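Side-chain contacts in acyl-ACP thioesterase (Bacteroides thetaiotaomicron, PDB 2ESS), which probably hydrolyses fatty acyl-ACP thioesters, releasing free fatty acids from the acyl carrier protein during fatty acid biosynthesis: residues 9-14 against 36-41; 40-45 against 93-98; 184-187 against 193-196; 231-234 against 238-241. All coordinates share one frame; numbering follows the deposited sequence. Where two conformers were deposited one is given.

Interaction 1: residues 9-14 against 36-41; sequences GTYQFV and LNCAGF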
loop_
_atom_site.group_PDB
_atom_site.type_symbol
_atom_site.label_atom_id
_atom_site.label_comp_id
_atom_site.label_asym_id
_atom_site.label_seq_id
_atom_site.Cartn_x
_atom_site.Cartn_y
_atom_site.Cartn_z
ATOM N N GLY A 9 22.725 6.309 0.170
ATOM C CA GLY A 9 21.822 6.020 1.243
ATOM C C GLY A 9 21.378 4.569 1.153
ATOM O O GLY A 9 21.007 4.097 0.076
ATOM N N THR A 10 21.351 3.891 2.290
ATOM C CA THR A 10 20.910 2.487 2.391
ATOM C C THR A 10 19.776 2.330 3.397
ATOM O O THR A 10 19.886 2.766 4.523
ATOM C CB THR A 10 22.086 1.541 2.845
ATOM O OG1 THR A 10 23.251 1.786 2.040
ATOM C CG2 THR A 10 21.660 0.045 2.771
ATOM N N TYR A 11 18.689 1.688 2.990
ATOM C CA TYR A 11 17.461 1.636 3.772
ATOM C C TYR A 11 16.996 0.203 3.854
ATOM O O TYR A 11 17.046 -0.505 2.866
ATOM C CB TYR A 11 16.402 2.554 3.143
ATOM C CG TYR A 11 16.961 3.949 2.961
ATOM C CD1 TYR A 11 17.105 4.819 4.029
ATOM C CD2 TYR A 11 17.454 4.357 1.727
ATOM C CE1 TYR A 11 17.676 6.069 3.852
ATOM C CE2 TYR A 11 18.027 5.616 1.546
ATOM C CZ TYR A 11 18.131 6.466 2.598
ATOM O OH TYR A 11 18.712 7.699 2.371
ATOM N N GLN A 12 16.607 -0.209 5.055
ATOM C CA GLN A 12 16.219 -1.583 5.372
ATOM C C GLN A 12 14.710 -1.784 5.424
ATOM O O GLN A 12 13.968 -0.985 5.999
ATOM C CB GLN A 12 16.776 -1.995 6.743
ATOM C CG GLN A 12 18.274 -1.899 6.890
ATOM C CD GLN A 12 18.980 -2.806 5.925
ATOM O OE1 GLN A 12 18.534 -3.933 5.683
ATOM N NE2 GLN A 12 20.068 -2.313 5.334
ATOM N N PHE A 13 14.254 -2.872 4.823
ATOM C CA PHE A 13 12.836 -3.218 4.796
ATOM C C PHE A 13 12.586 -4.700 5.067
ATOM O O PHE A 13 13.494 -5.515 5.018
ATOM C CB PHE A 13 12.256 -2.859 3.444
ATOM C CG PHE A 13 12.426 -1.438 3.087
ATOM C CD1 PHE A 13 11.629 -0.478 3.687
ATOM C CD2 PHE A 13 13.410 -1.037 2.196
ATOM C CE1 PHE A 13 11.798 0.867 3.381
ATOM C CE2 PHE A 13 13.571 0.312 1.868
ATOM C CZ PHE A 13 12.771 1.259 2.457
ATOM N N VAL A 14 11.337 -5.020 5.352
ATOM C CA VAL A 14 10.863 -6.407 5.371
ATOM C C VAL A 14 9.650 -6.487 4.446
ATOM O O VAL A 14 8.782 -5.604 4.506
ATOM C CB VAL A 14 10.446 -6.829 6.788
ATOM C CG1 VAL A 14 9.934 -8.274 6.791
ATOM C CG2 VAL A 14 11.608 -6.673 7.756
ATOM N N LEU A 36 10.796 5.352 -4.363
ATOM C CA LEU A 36 10.477 6.775 -4.324
ATOM C C LEU A 36 10.585 7.368 -2.920
ATOM O O LEU A 36 11.099 8.462 -2.747
ATOM C CB LEU A 36 9.096 7.023 -4.953
ATOM C CG LEU A 36 8.993 6.575 -6.422
ATOM C CD1 LEU A 36 7.600 6.926 -7.051
ATOM C CD2 LEU A 36 10.140 7.187 -7.251
ATOM N N ASN A 37 10.153 6.628 -1.906
ATOM C CA ASN A 37 10.341 7.066 -0.520
ATOM C C ASN A 37 11.820 7.166 -0.178
ATOM O O ASN A 37 12.218 8.070 0.574
ATOM C CB ASN A 37 9.675 6.100 0.472
ATOM C CG ASN A 37 8.137 6.227 0.499
ATOM O OD1 ASN A 37 7.585 7.263 0.187
ATOM N ND2 ASN A 37 7.464 5.161 0.912
ATOM N N CYS A 38 12.632 6.235 -0.685
ATOM C CA CYS A 38 14.085 6.240 -0.381
ATOM C C CYS A 38 14.817 7.459 -1.011
ATOM O O CYS A 38 15.702 8.085 -0.390
ATOM C CB CYS A 38 14.780 4.922 -0.793
ATOM S SG CYS A 38 14.352 3.566 0.305
ATOM N N ALA A 39 14.380 7.801 -2.207
ATOM C CA ALA A 39 14.844 8.950 -2.914
ATOM C C ALA A 39 14.598 10.203 -2.077
ATOM O O ALA A 39 15.472 11.044 -1.923
ATOM C CB ALA A 39 14.100 9.041 -4.253
ATOM N N GLY A 40 13.384 10.295 -1.540
ATOM C CA GLY A 40 12.980 11.324 -0.635
ATOM C C GLY A 40 13.755 11.350 0.665
ATOM O O GLY A 40 14.146 12.415 1.068
ATOM N N PHE A 41 14.001 10.199 1.305
ATOM C CA PHE A 41 14.795 10.176 2.543
ATOM C C PHE A 41 16.207 10.733 2.270
ATOM O O PHE A 41 16.784 11.496 3.068
ATOM C CB PHE A 41 15.007 8.768 3.139
ATOM C CG PHE A 41 13.731 7.960 3.400
ATOM C CD1 PHE A 41 12.564 8.555 3.873
ATOM C CD2 PHE A 41 13.745 6.558 3.215
ATOM C CE1 PHE A 41 11.397 7.763 4.115
ATOM C CE2 PHE A 41 12.602 5.764 3.450
ATOM C CZ PHE A 41 11.425 6.367 3.901
#

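Interaction 2: residues 40-45 against 93-98; sequences GFHASD and TDRNFA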
loop_
_atom_site.group_PDB
_atom_site.type_symbol
_atom_site.label_atom_id
_atom_site.label_comp_id
_atom_site.label_asym_id
_atom_site.label_seq_id
_atom_site.Cartn_x
_atom_site.Cartn_y
_atom_site.Cartn_z
ATOM N N GLY A 40 13.384 10.295 -1.540
ATOM C CA GLY A 40 12.980 11.324 -0.635
ATOM C C GLY A 40 13.755 11.350 0.665
ATOM O O GLY A 40 14.146 12.415 1.068
ATOM N N PHE A 41 14.001 10.199 1.305
ATOM C CA PHE A 41 14.795 10.176 2.543
ATOM C C PHE A 41 16.207 10.733 2.270
ATOM O O PHE A 41 16.784 11.496 3.068
ATOM C CB PHE A 41 15.007 8.768 3.139
ATOM C CG PHE A 41 13.731 7.960 3.400
ATOM C CD1 PHE A 41 12.564 8.555 3.873
ATOM C CD2 PHE A 41 13.745 6.558 3.215
ATOM C CE1 PHE A 41 11.397 7.763 4.115
ATOM C CE2 PHE A 41 12.602 5.764 3.450
ATOM C CZ PHE A 41 11.425 6.367 3.901
ATOM N N HIS A 42 16.754 10.304 1.156
ATOM C CA HIS A 42 18.150 10.564 0.803
ATOM C C HIS A 42 18.305 12.062 0.514
ATOM O O HIS A 42 19.162 12.701 1.101
ATOM C CB HIS A 42 18.565 9.688 -0.379
ATOM C CG HIS A 42 19.987 9.855 -0.800
ATOM N ND1 HIS A 42 20.388 10.812 -1.704
ATOM C CD2 HIS A 42 21.110 9.176 -0.443
ATOM C CE1 HIS A 42 21.704 10.727 -1.871
ATOM N NE2 HIS A 42 22.165 9.742 -1.118
ATOM N N ALA A 43 17.429 12.608 -0.323
ATOM C CA ALA A 43 17.430 14.029 -0.668
ATOM C C ALA A 43 17.171 14.902 0.558
ATOM O O ALA A 43 17.858 15.886 0.748
ATOM C CB ALA A 43 16.376 14.369 -1.764
ATOM N N SER A 44 16.183 14.538 1.372
ATOM C CA SER A 44 15.783 15.396 2.482
ATOM C C SER A 44 16.857 15.442 3.542
ATOM O O SER A 44 17.180 16.510 4.052
ATOM C CB SER A 44 14.437 14.976 3.087
ATOM O OG SER A 44 14.430 13.607 3.403
ATOM N N ASP A 45 17.444 14.304 3.829
ATOM C CA ASP A 45 18.505 14.270 4.799
ATOM C C ASP A 45 19.689 15.112 4.368
ATOM O O ASP A 45 20.471 15.493 5.203
ATOM C CB ASP A 45 18.963 12.833 5.062
ATOM C CG ASP A 45 17.927 12.014 5.868
ATOM O OD1 ASP A 45 16.938 12.594 6.403
ATOM O OD2 ASP A 45 18.096 10.777 5.944
ATOM N N THR A 93 17.632 15.443 -13.147
ATOM C CA THR A 93 18.530 14.699 -12.279
ATOM C C THR A 93 18.246 13.221 -12.411
ATOM O O THR A 93 17.083 12.825 -12.422
ATOM C CB THR A 93 18.359 15.126 -10.814
ATOM O OG1 THR A 93 18.792 16.475 -10.717
ATOM C CG2 THR A 93 19.196 14.277 -9.876
ATOM N N ASP A 94 19.312 12.442 -12.566
ATOM C CA ASP A 94 19.227 10.983 -12.651
ATOM C C ASP A 94 19.593 10.408 -11.279
ATOM O O ASP A 94 20.700 10.597 -10.800
ATOM C CB ASP A 94 20.166 10.452 -13.733
ATOM C CG ASP A 94 19.769 10.910 -15.142
ATOM O OD1 ASP A 94 18.611 11.375 -15.374
ATOM O OD2 ASP A 94 20.653 10.840 -16.018
ATOM N N ARG A 95 18.637 9.738 -10.658
ATOM C CA ARG A 95 18.814 9.057 -9.401
ATOM C C ARG A 95 18.679 7.545 -9.629
ATOM O O ARG A 95 17.697 7.082 -10.222
ATOM C CB ARG A 95 17.764 9.468 -8.402
ATOM C CG ARG A 95 17.753 8.527 -7.197
ATOM C CD ARG A 95 16.908 8.973 -6.070
ATOM N NE ARG A 95 17.319 10.196 -5.367
ATOM C CZ ARG A 95 18.274 10.299 -4.461
ATOM N NH1 ARG A 95 19.101 9.301 -4.207
ATOM N NH2 ARG A 95 18.471 11.469 -3.870
ATOM N N ASN A 96 19.664 6.792 -9.147
ATOM C CA ASN A 96 19.735 5.340 -9.370
ATOM C C ASN A 96 19.581 4.607 -8.081
ATOM O O ASN A 96 19.670 5.209 -6.976
ATOM C CB ASN A 96 21.027 4.975 -10.078
ATOM C CG ASN A 96 21.079 5.542 -11.490
ATOM O OD1 ASN A 96 20.064 6.011 -12.034
ATOM N ND2 ASN A 96 22.253 5.549 -12.058
ATOM N N PHE A 97 19.275 3.330 -8.224
ATOM C CA PHE A 97 18.946 2.446 -7.093
ATOM C C PHE A 97 19.525 1.046 -7.313
ATOM O O PHE A 97 19.683 0.581 -8.459
ATOM C CB PHE A 97 17.434 2.262 -6.912
ATOM C CG PHE A 97 16.670 3.514 -6.785
ATOM C CD1 PHE A 97 16.201 4.162 -7.914
ATOM C CD2 PHE A 97 16.368 4.036 -5.526
ATOM C CE1 PHE A 97 15.457 5.324 -7.792
ATOM C CE2 PHE A 97 15.644 5.182 -5.402
ATOM C CZ PHE A 97 15.197 5.843 -6.534
ATOM N N ALA A 98 19.851 0.391 -6.203
ATOM C CA ALA A 98 20.151 -1.043 -6.195
ATOM C C ALA A 98 19.222 -1.677 -5.148
ATOM O O ALA A 98 18.883 -1.072 -4.127
ATOM C CB ALA A 98 21.615 -1.294 -5.865
#

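Interaction 3: residues 184-187 against 193-196; sequences HILD and LYQT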
loop_
_atom_site.group_PDB
_atom_site.type_symbol
_atom_site.label_atom_id
_atom_site.label_comp_id
_atom_site.label_asym_id
_atom_site.label_seq_id
_atom_site.Cartn_x
_atom_site.Cartn_y
_atom_site.Cartn_z
ATOM N N HIS A 184 -2.641 -0.313 -11.521
ATOM C CA HIS A 184 -3.678 -0.478 -12.551
ATOM C C HIS A 184 -3.126 -1.096 -13.858
ATOM O O HIS A 184 -3.785 -1.879 -14.490
ATOM C CB HIS A 184 -4.402 0.845 -12.812
ATOM C CG HIS A 184 -5.151 1.356 -11.616
ATOM N ND1 HIS A 184 -6.078 0.592 -10.936
ATOM C CD2 HIS A 184 -5.093 2.543 -10.967
ATOM C CE1 HIS A 184 -6.554 1.289 -9.917
ATOM N NE2 HIS A 184 -5.977 2.478 -9.919
ATOM N N ILE A 185 -1.906 -0.740 -14.244
ATOM C CA ILE A 185 -1.308 -1.274 -15.459
ATOM C C ILE A 185 -1.067 -2.775 -15.307
ATOM O O ILE A 185 -1.410 -3.583 -16.199
ATOM C CB ILE A 185 0.002 -0.497 -15.818
ATOM C CG1 ILE A 185 -0.350 0.922 -16.286
ATOM C CG2 ILE A 185 0.805 -1.209 -16.911
ATOM C CD1 ILE A 185 0.800 1.842 -16.262
ATOM N N LEU A 186 -0.496 -3.141 -14.165
ATOM C CA LEU A 186 -0.183 -4.549 -13.887
ATOM C C LEU A 186 -1.433 -5.383 -13.749
ATOM O O LEU A 186 -1.391 -6.557 -14.072
ATOM C CB LEU A 186 0.750 -4.714 -12.696
ATOM C CG LEU A 186 2.144 -4.082 -12.993
ATOM C CD1 LEU A 186 3.119 -4.357 -11.872
ATOM C CD2 LEU A 186 2.733 -4.558 -14.346
ATOM N N ASP A 187 -2.574 -4.771 -13.410
ATOM C CA ASP A 187 -3.872 -5.510 -13.435
ATOM C C ASP A 187 -4.408 -5.827 -14.820
ATOM O O ASP A 187 -5.350 -6.567 -14.920
ATOM C CB ASP A 187 -4.972 -4.788 -12.635
ATOM C CG ASP A 187 -4.737 -4.848 -11.096
ATOM O OD1 ASP A 187 -4.079 -5.802 -10.639
ATOM O OD2 ASP A 187 -5.219 -3.952 -10.351
ATOM N N LEU A 193 -0.001 -15.422 -16.982
ATOM C CA LEU A 193 1.306 -14.798 -17.205
ATOM C C LEU A 193 2.092 -14.702 -15.886
ATOM O O LEU A 193 3.264 -15.035 -15.817
ATOM C CB LEU A 193 1.093 -13.404 -17.822
ATOM C CG LEU A 193 2.103 -12.759 -18.739
ATOM C CD1 LEU A 193 2.834 -13.783 -19.642
ATOM C CD2 LEU A 193 1.355 -11.720 -19.569
ATOM N N TYR A 194 1.425 -14.255 -14.834
ATOM C CA TYR A 194 2.037 -14.160 -13.528
ATOM C C TYR A 194 2.295 -15.557 -12.922
ATOM O O TYR A 194 3.199 -15.733 -12.104
ATOM C CB TYR A 194 1.142 -13.339 -12.606
ATOM C CG TYR A 194 1.082 -11.881 -12.969
ATOM C CD1 TYR A 194 2.207 -11.073 -12.869
ATOM C CD2 TYR A 194 -0.104 -11.298 -13.365
ATOM C CE1 TYR A 194 2.146 -9.723 -13.199
ATOM C CE2 TYR A 194 -0.181 -9.972 -13.668
ATOM C CZ TYR A 194 0.943 -9.187 -13.614
ATOM O OH TYR A 194 0.846 -7.847 -13.926
ATOM N N GLN A 195 1.519 -16.549 -13.335
ATOM C CA GLN A 195 1.742 -17.913 -12.889
ATOM C C GLN A 195 2.950 -18.566 -13.523
ATOM O O GLN A 195 3.522 -19.466 -12.927
ATOM C CB GLN A 195 0.527 -18.784 -13.192
ATOM C CG GLN A 195 -0.605 -18.618 -12.217
ATOM C CD GLN A 195 -1.793 -19.493 -12.555
ATOM O OE1 GLN A 195 -2.326 -19.447 -13.663
ATOM N NE2 GLN A 195 -2.215 -20.302 -11.594
ATOM N N THR A 196 3.296 -18.172 -14.753
ATOM C CA THR A 196 4.340 -18.839 -15.496
ATOM C C THR A 196 5.577 -17.970 -15.728
ATOM O O THR A 196 6.660 -18.491 -15.998
ATOM C CB THR A 196 3.798 -19.338 -16.851
ATOM O OG1 THR A 196 3.383 -18.211 -17.635
ATOM C CG2 THR A 196 2.622 -20.294 -16.622
#

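Interaction 4: residues 231-234 against 238-241; sequences EVKK and EVVC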
loop_
_atom_site.group_PDB
_atom_site.type_symbol
_atom_site.label_atom_id
_atom_site.label_comp_id
_atom_site.label_asym_id
_atom_site.label_seq_id
_atom_site.Cartn_x
_atom_site.Cartn_y
_atom_site.Cartn_z
ATOM N N GLU A 231 -0.219 2.494 -22.897
ATOM C CA GLU A 231 -0.499 3.906 -22.805
ATOM C C GLU A 231 -1.796 4.055 -22.027
ATOM O O GLU A 231 -2.730 3.312 -22.267
ATOM C CB GLU A 231 -0.626 4.485 -24.219
ATOM C CG GLU A 231 -0.647 5.971 -24.317
ATOM C CD GLU A 231 -0.465 6.454 -25.776
ATOM O OE1 GLU A 231 -1.433 6.343 -26.560
ATOM O OE2 GLU A 231 0.644 6.947 -26.124
ATOM N N VAL A 232 -1.803 4.962 -21.046
ATOM C CA VAL A 232 -2.990 5.333 -20.303
ATOM C C VAL A 232 -3.407 6.742 -20.746
ATOM O O VAL A 232 -2.583 7.657 -20.785
ATOM C CB VAL A 232 -2.784 5.320 -18.763
ATOM C CG1 VAL A 232 -4.128 5.518 -18.041
ATOM C CG2 VAL A 232 -2.133 4.007 -18.290
ATOM N N LYS A 233 -4.675 6.901 -21.104
ATOM C CA LYS A 233 -5.230 8.202 -21.486
ATOM C C LYS A 233 -6.373 8.601 -20.558
ATOM O O LYS A 233 -7.115 7.746 -20.058
ATOM C CB LYS A 233 -5.772 8.185 -22.910
ATOM C CG LYS A 233 -4.754 7.975 -23.967
ATOM C CD LYS A 233 -5.395 8.024 -25.335
ATOM C CE LYS A 233 -4.461 7.480 -26.385
ATOM N NZ LYS A 233 -5.076 7.545 -27.755
ATOM N N LYS A 234 -6.531 9.898 -20.336
ATOM C CA LYS A 234 -7.684 10.381 -19.591
ATOM C C LYS A 234 -8.709 11.031 -20.511
ATOM O O LYS A 234 -8.376 11.679 -21.518
ATOM C CB LYS A 234 -7.278 11.329 -18.450
ATOM C CG LYS A 234 -6.907 12.749 -18.848
ATOM C CD LYS A 234 -6.456 13.558 -17.621
ATOM C CE LYS A 234 -5.937 14.936 -18.041
ATOM N NZ LYS A 234 -5.634 15.805 -16.894
ATOM N N GLU A 238 -6.125 12.389 -23.881
ATOM C CA GLU A 238 -4.895 12.937 -23.367
ATOM C C GLU A 238 -4.073 11.885 -22.690
ATOM O O GLU A 238 -4.529 11.307 -21.710
ATOM C CB GLU A 238 -5.199 13.995 -22.345
ATOM C CG GLU A 238 -6.339 14.864 -22.700
ATOM C CD GLU A 238 -6.737 15.691 -21.534
ATOM O OE1 GLU A 238 -5.810 16.219 -20.860
ATOM O OE2 GLU A 238 -7.960 15.793 -21.299
ATOM N N VAL A 239 -2.845 11.669 -23.157
ATOM C CA VAL A 239 -1.980 10.680 -22.529
ATOM C C VAL A 239 -1.524 11.145 -21.157
ATOM O O VAL A 239 -0.994 12.252 -21.013
ATOM C CB VAL A 239 -0.773 10.329 -23.395
ATOM C CG1 VAL A 239 0.173 9.410 -22.648
ATOM C CG2 VAL A 239 -1.239 9.670 -24.705
ATOM N N VAL A 240 -1.733 10.302 -20.145
ATOM C CA VAL A 240 -1.220 10.600 -18.804
ATOM C C VAL A 240 0.029 9.801 -18.425
ATOM O O VAL A 240 0.873 10.300 -17.675
ATOM C CB VAL A 240 -2.312 10.489 -17.697
ATOM C CG1 VAL A 240 -3.402 11.551 -17.986
ATOM C CG2 VAL A 240 -2.897 9.061 -17.604
ATOM N N CYS A 241 0.145 8.568 -18.899
ATOM C CA CYS A 241 1.405 7.848 -18.726
ATOM C C CYS A 241 1.557 6.770 -19.762
ATOM O O CYS A 241 0.598 6.410 -20.429
ATOM C CB CYS A 241 1.550 7.302 -17.321
ATOM S SG CYS A 241 0.344 6.150 -16.818
#

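Interaction 1: residues 9-14 against 36-41
Tyr11 and Cys38 mark the nearest approach of the two backbones, CA to CA 7.1 Å, where strand 9-14 runs past the helical segment 36-41 with the axes 9.1 Å apart and the chain directions at 132°. No hydrogen bond spans this gap, and the contact is made by three aromatic rings and one sulfur. Cys38 SG touches two of the rings, 3.5 Å from Tyr11 CD2 and 3.5 Å from Phe13 CZ. The two approaches differ. The sulfur lies in the plane of the Phe13 ring, at its edge, whereas it meets the Tyr11 ring obliquely, 51° off the ring normal; both are sulfur-aromatic contacts. Tyr11 and Phe13, alternate residues of the strand, both start toward the helix, and with CG anti to the carbonyl carbon their rings come up to the same sulfur. One turn further along the helix, Phe41 brings CD2 over a face of the Tyr11 ring, toward its rim and on the same side of the ring plane as the sulfur. Phe41 CB also packs 3.9 Å from Tyr11 CE1. With centroids 5.4 Å apart and planes at 59°, the two rings meet at an oblique tilt. The hot-dog fold places helix 28-45 against the sheet, and this contact ties it to an outermost strand of that sheet within the chain. Backbone bonds to Val81 and Phe79 of strand 78-88 hold Tyr11 and Phe13, and the Phe13 ring also meets His34 and Phe79. Farther round the helix, Leu36 packs on helix 178-186 and Ala39 on strand 92-100.

Interaction 2: residues 40-45 against 93-98
His42 and Arg95 link the helix of the N-terminal hot-dog unit to its sheet by a polar contact, the first from helix 28-45 and the second from strand 92-100. The backbones stay well apart, with Ala43 CA and Arg95 CA, the nearest pair, at 10.1 Å, and the arginine side chain crosses most of that distance. Arg95 leaves the strand with CG anti to the backbone N and bends at its third torsion, which presents the guanidinium edge to the imidazole. NH2 of Arg95 donates to ND1 of His42 at 3.0 Å, with an N-H...N angle of 152°. The acceptor lies close to the guanidinium plane, yet the donor sits 30° out of the imidazole plane, and the two flat groups are turned 74° apart. In a hot-dog fold this helix is packed against the sheet, and here a buried arginine takes part in that packing. The same NH2 comes within 4.2 Å of Ala43 CB. Both polar ends have further partners: His42 NE2 is bonded to Lys7 O, and Arg95 NH1 to Thr83 OG1 on strand 78-88. Arg95 NE is bonded to a methylpentanediol molecule, probably from the crystallisation liquor.

Interaction 3: residues 184-187 against 193-196
Tyr194 reaches out from the short helix 191-196 to Leu186 at the other side of the short link between helices 178-186 and 191-196 in the C-terminal hot-dog unit, and its phenol meets the leucine at about a right angle. The CA atoms are 9.9 Å apart, so the length of the tyrosine ring makes the junction. Tyr194 has CG anti to the carbonyl carbon (chi1 -69°), beside the backbone N, and the ring extends from there to the main chain of Leu186. The hydroxyl donates to Leu186 O with 2.6 Å between OH and O, a short bond. The C=O...O angle is 120°, but the donor stands 24° out of the carbonyl plane. Seen from the phenol, the acceptor is at the ring edge and near the ring plane, 3.6 Å from Tyr194 CE2. A buried hydroxyl and a buried main-chain carbonyl are thus paired where two helical pieces meet. The surroundings are largely apolar: Leu186 packs on Ile199 and Phe202 of strand 199-206, and Tyr194 on Ile199, Phe22 and Phe189. The Tyr194 ring is also stacked with Tyr167 of the second subunit, and Asp187 OD2 is hydrogen-bonded to Ser168 OG of that subunit, which places this junction at the dimer interface. The leucine side chain lies beside the phenol oxygen rather than over the ring: Leu186 CB is 3.4 Å from Tyr194 OH, and Leu186 CD2, the nearer of the two methyls, is 3.8 Å from it.

Interaction 4: residues 231-234 against 238-241
Val232 is gripped by two successive residues of the opposite strand, Val240 and Cys241, in the tight half of this contact. Its O accepts from Val240 N at 2.9 Å and, weakly, from Cys241 N at 3.4 Å, while Val232 N gives a nearly straight bond (174°) to Cys241 O at 2.9 Å. The side chains close up as well: Val232 CG2 lies 3.6 Å from Cys241 SG, and Val232 CG1 is 3.8 Å from Val240 CG2. Helix 178-186 covers them, with Ile185 on Val232 and Tyr181 on Val240 and Cys241. On the other face Val239 CG2 is set against Glu231 CD at 3.5 Å, side chains crossing at about a right angle.

Toward the turn the polar pairing loosens, though the aliphatic part of Lys234 still lies against Val240 CG1. Lys234 N bonds to Glu238 O at 2.8 Å, the return bond from Glu238 N is weak, and Lys234 NZ to Glu238 OE1 is a long salt bridge of 4.0 Å, with the glutamate exposed and NZ hydrogen-bonded to Glu209 O. The register shifts by one after Val232, a classic beta bulge in the antiparallel hairpin 227-234/238-247 of the C-terminal hot-dog unit.

Interactions 1 and 2 are neighbours on helix 28-45, their centres 8 Å apart and Gly40 and Phe41 common to both; Ala39 CB meets Arg95 CD at 3.3 Å, and Tyr11 OH lies 3.3 Å from His42 CA. Interactions 3 and 4 belong to the C-terminal half and touch more lightly, Ile185 CG1 lying 4.1 Å from Val232 CG2. Between the halves the centres are 26 to 29 Å apart, yet interactions 1, 2 and 4 all reach one antiparallel sheet. Interaction 4 comes nearest to a recorded site: the Lys234 side chain is about 8 Å from that of His175, which binds calcium with Asp171, and the Val240 side chain is about 12 Å from a calcium ion.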